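Local coordinates for putative fumarylacetoacetate hydrolase family protein (Yersinia pestis, PDB 3S52) that belongs to the fumarylacetoacetate hydrolase family, as a putative member built on that family's beta-rich fold and found here as an assembly of two copies, at residues E43-I48 with Y177-F182. Residues are numbered along the deposited sequence; the frame is centred on the assembly and turned at random.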
# COMPACT_ATOMS: atom_id res chain seq x y z
N GLU A 43 10.46 15.72 -5.72
CA GLU A 43 10.75 14.29 -5.83
C GLU A 43 9.50 13.52 -6.21
O GLU A 43 8.37 13.97 -5.94
CB GLU A 43 11.29 13.78 -4.50
CG GLU A 43 12.37 14.67 -3.91
CD GLU A 43 13.06 14.03 -2.74
OE1 GLU A 43 13.77 13.02 -2.96
OE2 GLU A 43 12.88 14.52 -1.61
N PRO A 44 9.68 12.35 -6.83
CA PRO A 44 8.55 11.57 -7.32
C PRO A 44 7.51 11.37 -6.24
O PRO A 44 7.84 11.07 -5.09
CB PRO A 44 9.18 10.24 -7.70
CG PRO A 44 10.59 10.61 -8.11
CD PRO A 44 10.98 11.82 -7.32
N VAL A 45 6.25 11.53 -6.62
CA VAL A 45 5.12 11.24 -5.76
C VAL A 45 4.84 9.74 -5.80
O VAL A 45 4.58 9.18 -6.85
CB VAL A 45 3.89 12.00 -6.27
CG1 VAL A 45 2.67 11.65 -5.45
CG2 VAL A 45 4.18 13.50 -6.22
N LEU A 46 4.93 9.10 -4.64
CA LEU A 46 4.86 7.63 -4.58
C LEU A 46 3.66 7.17 -3.78
O LEU A 46 3.37 7.70 -2.72
CB LEU A 46 6.13 7.07 -3.93
CG LEU A 46 7.44 7.31 -4.68
CD1 LEU A 46 8.53 6.43 -4.12
CD2 LEU A 46 7.23 6.97 -6.17
N PHE A 47 2.94 6.17 -4.30
CA PHE A 47 1.93 5.49 -3.51
C PHE A 47 1.94 4.04 -3.93
O PHE A 47 2.65 3.67 -4.87
CB PHE A 47 0.55 6.14 -3.69
CG PHE A 47 0.05 6.11 -5.12
CD1 PHE A 47 0.40 7.10 -6.02
CD2 PHE A 47 -0.79 5.09 -5.55
CE1 PHE A 47 -0.06 7.08 -7.32
CE2 PHE A 47 -1.26 5.05 -6.86
CZ PHE A 47 -0.89 6.04 -7.75
N ILE A 48 1.14 3.21 -3.26
CA ILE A 48 1.25 1.77 -3.46
C ILE A 48 -0.14 1.15 -3.54
O ILE A 48 -1.05 1.63 -2.87
CB ILE A 48 2.02 1.10 -2.28
CG1 ILE A 48 3.45 1.64 -2.21
CG2 ILE A 48 2.02 -0.45 -2.41
CD1 ILE A 48 4.30 1.05 -1.06
N TYR A 177 14.91 5.39 -7.20
CA TYR A 177 14.34 6.21 -6.14
C TYR A 177 13.37 5.44 -5.23
O TYR A 177 13.51 5.47 -3.99
CB TYR A 177 13.68 7.46 -6.73
CG TYR A 177 13.03 8.34 -5.69
CD1 TYR A 177 13.79 9.09 -4.80
CD2 TYR A 177 11.65 8.41 -5.59
CE1 TYR A 177 13.19 9.90 -3.83
CE2 TYR A 177 11.03 9.22 -4.64
CZ TYR A 177 11.80 9.96 -3.76
OH TYR A 177 11.17 10.75 -2.81
N MSE A 178 12.39 4.75 -5.82
CA MSE A 178 11.41 3.97 -5.05
C MSE A 178 12.10 2.99 -4.10
O MSE A 178 11.67 2.79 -2.97
CB MSE A 178 10.48 3.16 -5.97
CG MSE A 178 9.56 3.99 -6.84
SE MSE A 178 8.72 2.88 -8.25
CE MSE A 178 7.33 4.18 -8.83
N SER A 179 13.17 2.37 -4.56
CA SER A 179 13.86 1.35 -3.77
C SER A 179 14.56 1.95 -2.54
O SER A 179 15.03 1.20 -1.70
CB SER A 179 14.88 0.59 -4.62
OG SER A 179 16.07 1.36 -4.81
N ARG A 180 14.66 3.28 -2.45
CA ARG A 180 15.24 3.90 -1.26
C ARG A 180 14.26 3.77 -0.10
O ARG A 180 14.66 3.72 1.05
CB ARG A 180 15.54 5.38 -1.47
CG ARG A 180 16.69 5.67 -2.45
CD ARG A 180 16.92 7.19 -2.54
NE ARG A 180 17.20 7.75 -1.22
CZ ARG A 180 16.99 9.02 -0.88
NH1 ARG A 180 16.47 9.88 -1.75
NH2 ARG A 180 17.29 9.42 0.35
N PHE A 181 12.98 3.72 -0.43
CA PHE A 181 11.90 3.63 0.56
C PHE A 181 11.41 2.19 0.72
O PHE A 181 11.22 1.73 1.84
CB PHE A 181 10.73 4.58 0.23
CG PHE A 181 11.09 6.03 0.37
CD1 PHE A 181 10.87 6.69 1.58
CD2 PHE A 181 11.68 6.72 -0.68
CE1 PHE A 181 11.20 8.03 1.72
CE2 PHE A 181 12.01 8.05 -0.55
CZ PHE A 181 11.78 8.71 0.65
N PHE A 182 11.08 1.56 -0.41
CA PHE A 182 10.47 0.23 -0.40
C PHE A 182 11.36 -0.82 -1.06
O PHE A 182 11.85 -0.63 -2.17
CB PHE A 182 9.11 0.29 -1.09
CG PHE A 182 8.35 1.56 -0.79
CD1 PHE A 182 7.85 1.80 0.48
CD2 PHE A 182 8.14 2.51 -1.77
CE1 PHE A 182 7.16 2.97 0.77
CE2 PHE A 182 7.44 3.67 -1.49
CZ PHE A 182 6.97 3.90 -0.22
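The C-terminal part of helix 171-181 rests against strand 45-50, which pairs antiparallel with strand 21-26 in the mixed sheet, and the residues leading into it. Tyr-177 opens the contact: Pro-44 lies over one face of its ring, with CD of Pro-44 4.0 Å from the ring centroid and 21° off the normal, a CH-pi contact. CG of Pro-44 also comes within 3.5 Å of CD2 of Tyr-177, and OE1 of Glu-43 approaches CE1 of the same ring to 3.3 Å. The phenol oxygen itself is hydrogen-bonded to Lys-123 of the second subunit, which also bonds the carbonyl of Pro-44. One residue on, the selenomethionine Met-178 brings its CG to 3.8 Å from CD1 of Leu-46. That methyl is the hub of the packing, since CD1 of Leu-46 also lies 3.8 Å from CE2 of Tyr-177 and 4.0 Å from CE2 of Phe-182. Phe-181 stacks instead on Phe-67 of the second subunit. Phe-182 follows, its amide hydrogen-bonded back to the carbonyl of Met-178; its ring receives CD1 of Ile-48 almost squarely over one face, 3.8 Å from the centroid and 6° off the normal. Met-178 and Phe-182 also touch Val-23 of strand 21-26, so the helix packs on the sheet. Alternation along the strand turns Leu-46 and Ile-48 toward the helix, while Val-45 and Phe-47 point away. Helix and strand are thus joined chiefly by aliphatic groups on aromatic rings, while Lys-123 of the second subunit adds a polar link between the two segments.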